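Long-range contacts in transcriptional regulator (Enterococcus faecalis, PDB 3QFI), which is probably a transcriptional regulator of the LytR-CpsA-Psr family, with an alpha/beta fold built round a mixed beta sheet: residues A14-Q19 and S218-A223; I103-S108 and T206-D211. One frame throughout, in Å; residues are numbered along the deposited sequence.

Interaction 1: residues A14-Q19 and S218-A223; sequences ANIDAQ and SKYLSA
A type I beta turn running from Ile-16 to Gln-19, just before strand 22-28 of the central mixed sheet, is met by the loop that joins helix 210-216 to strand 227-230. The turn is closed by Gln-19 N bonding to Ile-16 O at 3.0 Å, and the Asp-17 carbonyl of the turn accepts from Lys-219. Lys-219 has CG beside its own backbone N and then bends at chi3 and chi4, which curls the ammonium back so that NZ donates to Asp-17 O over 2.8 Å. That donor sits above the carbonyl plane, 41° out of it, while CE lies alongside Ile-16 O. The acid of Asp-17 is not the partner: its OD1 stays 5.9 Å from Lys-219 NZ, so attraction there is probably only long-range. Tyr-220 brings its phenol against the turn, with Ile-16 O at the ring edge, near its plane; its hydroxyl is hydrogen-bonded to Glu-20 O, and Phe-22 packs edge-to-face with the ring. Ile-16 crosses the tyrosine at about a right angle, Ile-16 CG2 resting 4.0 Å from Tyr-220 CE1. Gln-19, its chain extended beyond CG, returns a weak, bent bond, NE2 to Lys-219 O at 3.1 Å and 124°.

Interaction 2: residues I103-S108 and T206-D211; sequences IHHYVS and TDLTWD
An edge of the central mixed sheet is formed here: strand 105-109 receives the short outermost strand 204-206, whose end turns through an ST turn toward helix 210-216. The close-packed part runs from Tyr-106 to His-105. Thr-206 holds OG1 anti to its backbone N (chi1 -178°), from where the hydroxyl donates to Tyr-106 O at 2.9 Å, nearly along the C=O axis. Thr-206 OG1 in turn accepts from Leu-208 N at 3.0 Å, the bond that defines the ST turn, so one hydroxyl both joins the strand and bends its own chain. Asp-207, with CG in the crowded position between backbone N and carbonyl carbon, points its carboxylate back at strand 105-109. Asp-207 OD1 takes the amide of Tyr-106 N at 3.3 Å; the N-H...O angle is nearly linear (169°), although the donor meets the carboxylate from above its plane. Thus two side chains of segment 206-211 satisfy both the N-H and the C=O of Tyr-106. The tyrosine ring lies against them, with Thr-206 CA over one face toward the rim and Tyr-106 CD1 3.6 Å from Asp-207 CG.

Toward Val-107 the contact thins: Val-107 CA comes no nearer to Thr-206 than 4.4 Å, at CB. No touching residue is fully buried, which makes this a surface contact. At the opposite, well-packed end, the carboxylate of Asp-207 stands at the edge of the His-105 imidazole, nearly perpendicular to it, while Leu-208 comes over the face, placing Leu-208 CD1 3.5 Å from the His-105 ring centroid and only 5° off its normal, a CH-pi contact.

Overall arrangement
The two contacts are nested along the chain: residues 103-108 and 206-211 fall inside the loop closed by 14-19 with 218-223, and both lie on the same side of the molecule's centre, with their own centres 14 Å apart. They meet directly. Ile-16 CD1 packs 3.4 Å from His-105 NE2, and Ala-14 CB lies 3.6 Å from His-104 CD2. Helix 210-216 connects the second segments of interactions 2 and 1, and Ile-16 also touches its Asp-212, Asp-215 and Ile-216. The N-terminal loop therefore spans the start of strand 105-109 and this helix. Interaction 1 is the more peripheral, its centre about 20 Å from the chain centre against 14 Å for interaction 2.

Interaction 1: residues A14-Q19 and S218-A223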
# COMPACT_ATOMS: atom_id res chain seq x y z
N ALA A 14 -14.22 -4.71 12.11
CA ALA A 14 -14.38 -5.86 11.22
C ALA A 14 -14.24 -7.17 12.01
O ALA A 14 -13.22 -7.40 12.66
CB ALA A 14 -13.34 -5.80 10.11
N ASN A 15 -15.24 -8.04 11.96
CA ASN A 15 -15.16 -9.32 12.69
C ASN A 15 -14.38 -10.36 11.89
O ASN A 15 -14.92 -11.00 11.01
CB ASN A 15 -16.57 -9.85 12.98
CG ASN A 15 -16.57 -11.06 13.91
OD1 ASN A 15 -17.59 -11.40 14.52
ND2 ASN A 15 -15.41 -11.72 14.03
N ILE A 16 -13.09 -10.51 12.20
CA ILE A 16 -12.25 -11.46 11.47
C ILE A 16 -12.67 -12.89 11.68
O ILE A 16 -12.52 -13.74 10.79
CB ILE A 16 -10.78 -11.32 11.89
CG1 ILE A 16 -10.25 -9.96 11.44
CG2 ILE A 16 -9.96 -12.43 11.25
CD1 ILE A 16 -8.81 -9.72 11.81
N ASP A 17 -13.19 -13.16 12.88
CA ASP A 17 -13.66 -14.48 13.23
C ASP A 17 -14.77 -14.88 12.25
O ASP A 17 -14.81 -16.01 11.78
CB ASP A 17 -14.14 -14.46 14.68
CG ASP A 17 -14.67 -15.80 15.13
OD1 ASP A 17 -15.87 -16.07 14.89
OD2 ASP A 17 -13.89 -16.57 15.73
N ALA A 18 -15.67 -13.95 11.92
CA ALA A 18 -16.75 -14.27 10.98
C ALA A 18 -16.34 -14.06 9.51
O ALA A 18 -17.19 -13.98 8.62
CB ALA A 18 -17.99 -13.42 11.31
N GLN A 19 -15.04 -14.02 9.28
CA GLN A 19 -14.48 -13.81 7.95
C GLN A 19 -15.21 -12.66 7.27
O GLN A 19 -15.73 -12.75 6.15
CB GLN A 19 -14.56 -15.08 7.10
CG GLN A 19 -15.93 -15.39 6.55
CD GLN A 19 -15.87 -16.16 5.24
OE1 GLN A 19 -16.87 -16.22 4.51
NE2 GLN A 19 -14.71 -16.75 4.93
N SER A 218 -6.70 -19.53 7.43
CA SER A 218 -7.60 -20.67 7.54
C SER A 218 -9.01 -20.29 7.16
O SER A 218 -9.91 -21.13 7.12
CB SER A 218 -7.61 -21.20 8.97
OG SER A 218 -8.10 -20.21 9.86
N LYS A 219 -9.22 -19.01 6.87
CA LYS A 219 -10.55 -18.55 6.55
C LYS A 219 -10.60 -17.52 5.43
O LYS A 219 -11.67 -17.16 4.95
CB LYS A 219 -11.18 -17.97 7.80
CG LYS A 219 -11.45 -19.01 8.87
CD LYS A 219 -11.61 -18.38 10.24
CE LYS A 219 -12.45 -17.12 10.17
NZ LYS A 219 -13.78 -17.41 9.57
N TYR A 220 -9.42 -17.05 5.03
CA TYR A 220 -9.29 -16.05 4.00
C TYR A 220 -8.38 -16.52 2.88
O TYR A 220 -7.98 -15.74 2.03
CB TYR A 220 -8.73 -14.75 4.60
CG TYR A 220 -9.70 -13.99 5.47
CD1 TYR A 220 -9.98 -14.41 6.78
CD2 TYR A 220 -10.36 -12.86 4.98
CE1 TYR A 220 -10.90 -13.72 7.58
CE2 TYR A 220 -11.29 -12.18 5.77
CZ TYR A 220 -11.55 -12.61 7.07
OH TYR A 220 -12.46 -11.94 7.85
N LEU A 221 -8.05 -17.81 2.90
CA LEU A 221 -7.17 -18.37 1.88
C LEU A 221 -7.76 -18.12 0.49
O LEU A 221 -7.04 -17.79 -0.45
CB LEU A 221 -6.96 -19.88 2.12
CG LEU A 221 -7.60 -20.51 3.36
CD1 LEU A 221 -9.10 -20.63 3.15
CD2 LEU A 221 -7.01 -21.90 3.63
N SER A 222 -9.07 -18.26 0.38
CA SER A 222 -9.75 -18.06 -0.88
C SER A 222 -9.65 -16.60 -1.31
O SER A 222 -9.54 -16.29 -2.51
CB SER A 222 -11.22 -18.44 -0.74
OG SER A 222 -11.91 -17.51 0.06
N ALA A 223 -9.69 -15.71 -0.33
CA ALA A 223 -9.62 -14.27 -0.57
C ALA A 223 -8.35 -13.86 -1.31
O ALA A 223 -8.29 -12.78 -1.90
CB ALA A 223 -9.73 -13.51 0.75

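Interaction 2: residues I103-S108 and T206-D211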
# COMPACT_ATOMS: atom_id res chain seq x y z
N ILE A 103 -9.84 1.79 7.90
CA ILE A 103 -8.59 1.05 7.88
C ILE A 103 -8.63 0.23 9.16
O ILE A 103 -8.35 0.76 10.24
CB ILE A 103 -7.35 1.96 7.98
CG1 ILE A 103 -7.25 2.86 6.75
CG2 ILE A 103 -6.09 1.11 8.11
CD1 ILE A 103 -7.08 2.09 5.44
N HIS A 104 -8.99 -1.04 9.04
CA HIS A 104 -9.11 -1.90 10.21
C HIS A 104 -7.80 -2.25 10.88
O HIS A 104 -7.72 -2.34 12.11
CB HIS A 104 -9.81 -3.18 9.81
CG HIS A 104 -11.14 -2.94 9.18
ND1 HIS A 104 -11.40 -3.21 7.86
CD2 HIS A 104 -12.26 -2.39 9.69
CE1 HIS A 104 -12.63 -2.84 7.57
NE2 HIS A 104 -13.18 -2.33 8.66
N HIS A 105 -6.78 -2.45 10.06
CA HIS A 105 -5.48 -2.83 10.57
C HIS A 105 -4.35 -2.14 9.81
O HIS A 105 -4.52 -1.70 8.67
CB HIS A 105 -5.32 -4.34 10.44
CG HIS A 105 -6.30 -5.12 11.24
ND1 HIS A 105 -6.28 -5.15 12.62
CD2 HIS A 105 -7.32 -5.94 10.86
CE1 HIS A 105 -7.24 -5.95 13.06
NE2 HIS A 105 -7.88 -6.44 12.01
N TYR A 106 -3.19 -2.07 10.44
CA TYR A 106 -2.03 -1.47 9.81
C TYR A 106 -0.79 -2.30 10.13
O TYR A 106 -0.80 -3.12 11.05
CB TYR A 106 -1.82 -0.05 10.32
CG TYR A 106 -1.13 0.02 11.66
CD1 TYR A 106 -1.84 -0.13 12.86
CD2 TYR A 106 0.25 0.21 11.74
CE1 TYR A 106 -1.18 -0.09 14.10
CE2 TYR A 106 0.91 0.24 12.96
CZ TYR A 106 0.20 0.10 14.13
OH TYR A 106 0.89 0.15 15.33
N VAL A 107 0.26 -2.07 9.36
CA VAL A 107 1.54 -2.75 9.57
C VAL A 107 2.68 -1.85 9.11
O VAL A 107 2.63 -1.29 8.02
CB VAL A 107 1.61 -4.13 8.84
CG1 VAL A 107 1.16 -3.98 7.43
CG2 VAL A 107 3.04 -4.68 8.88
N SER A 108 3.67 -1.67 9.98
CA SER A 108 4.86 -0.87 9.69
C SER A 108 6.03 -1.83 9.63
O SER A 108 6.28 -2.56 10.60
CB SER A 108 5.14 0.15 10.80
OG SER A 108 4.24 1.23 10.78
N THR A 206 2.43 -3.65 14.45
CA THR A 206 1.10 -3.96 13.96
C THR A 206 0.13 -4.15 15.11
O THR A 206 0.52 -4.53 16.21
CB THR A 206 1.12 -5.26 13.11
OG1 THR A 206 -0.19 -5.53 12.61
CG2 THR A 206 1.58 -6.44 13.96
N ASP A 207 -1.15 -3.87 14.85
CA ASP A 207 -2.20 -4.04 15.85
C ASP A 207 -2.88 -5.36 15.56
O ASP A 207 -3.95 -5.66 16.08
CB ASP A 207 -3.22 -2.90 15.74
CG ASP A 207 -3.80 -2.78 14.34
OD1 ASP A 207 -3.29 -3.47 13.42
OD2 ASP A 207 -4.76 -1.98 14.16
N LEU A 208 -2.23 -6.15 14.71
CA LEU A 208 -2.71 -7.46 14.29
C LEU A 208 -2.10 -8.53 15.18
O LEU A 208 -0.88 -8.68 15.24
CB LEU A 208 -2.31 -7.70 12.83
CG LEU A 208 -3.13 -8.66 11.98
CD1 LEU A 208 -4.60 -8.27 11.98
CD2 LEU A 208 -2.58 -8.65 10.56
N THR A 209 -2.95 -9.28 15.88
CA THR A 209 -2.46 -10.31 16.78
C THR A 209 -2.15 -11.61 16.07
O THR A 209 -2.41 -11.76 14.87
CB THR A 209 -3.47 -10.62 17.92
OG1 THR A 209 -4.67 -11.19 17.37
CG2 THR A 209 -3.82 -9.34 18.67
N TRP A 210 -1.60 -12.55 16.82
CA TRP A 210 -1.23 -13.86 16.30
C TRP A 210 -2.51 -14.60 15.95
O TRP A 210 -2.62 -15.19 14.88
CB TRP A 210 -0.44 -14.61 17.36
CG TRP A 210 0.48 -13.73 18.17
CD1 TRP A 210 0.82 -13.90 19.48
CD2 TRP A 210 1.18 -12.56 17.72
NE1 TRP A 210 1.68 -12.90 19.88
CE2 TRP A 210 1.93 -12.07 18.82
CE3 TRP A 210 1.26 -11.87 16.49
CZ2 TRP A 210 2.73 -10.93 18.73
CZ3 TRP A 210 2.06 -10.73 16.41
CH2 TRP A 210 2.79 -10.27 17.53
N ASP A 211 -3.47 -14.56 16.86
CA ASP A 211 -4.76 -15.21 16.64
C ASP A 211 -5.37 -14.67 15.35
O ASP A 211 -5.99 -15.42 14.58
CB ASP A 211 -5.70 -14.92 17.82
CG ASP A 211 -5.04 -15.11 19.16
OD1 ASP A 211 -4.68 -16.26 19.50
OD2 ASP A 211 -4.86 -14.10 19.88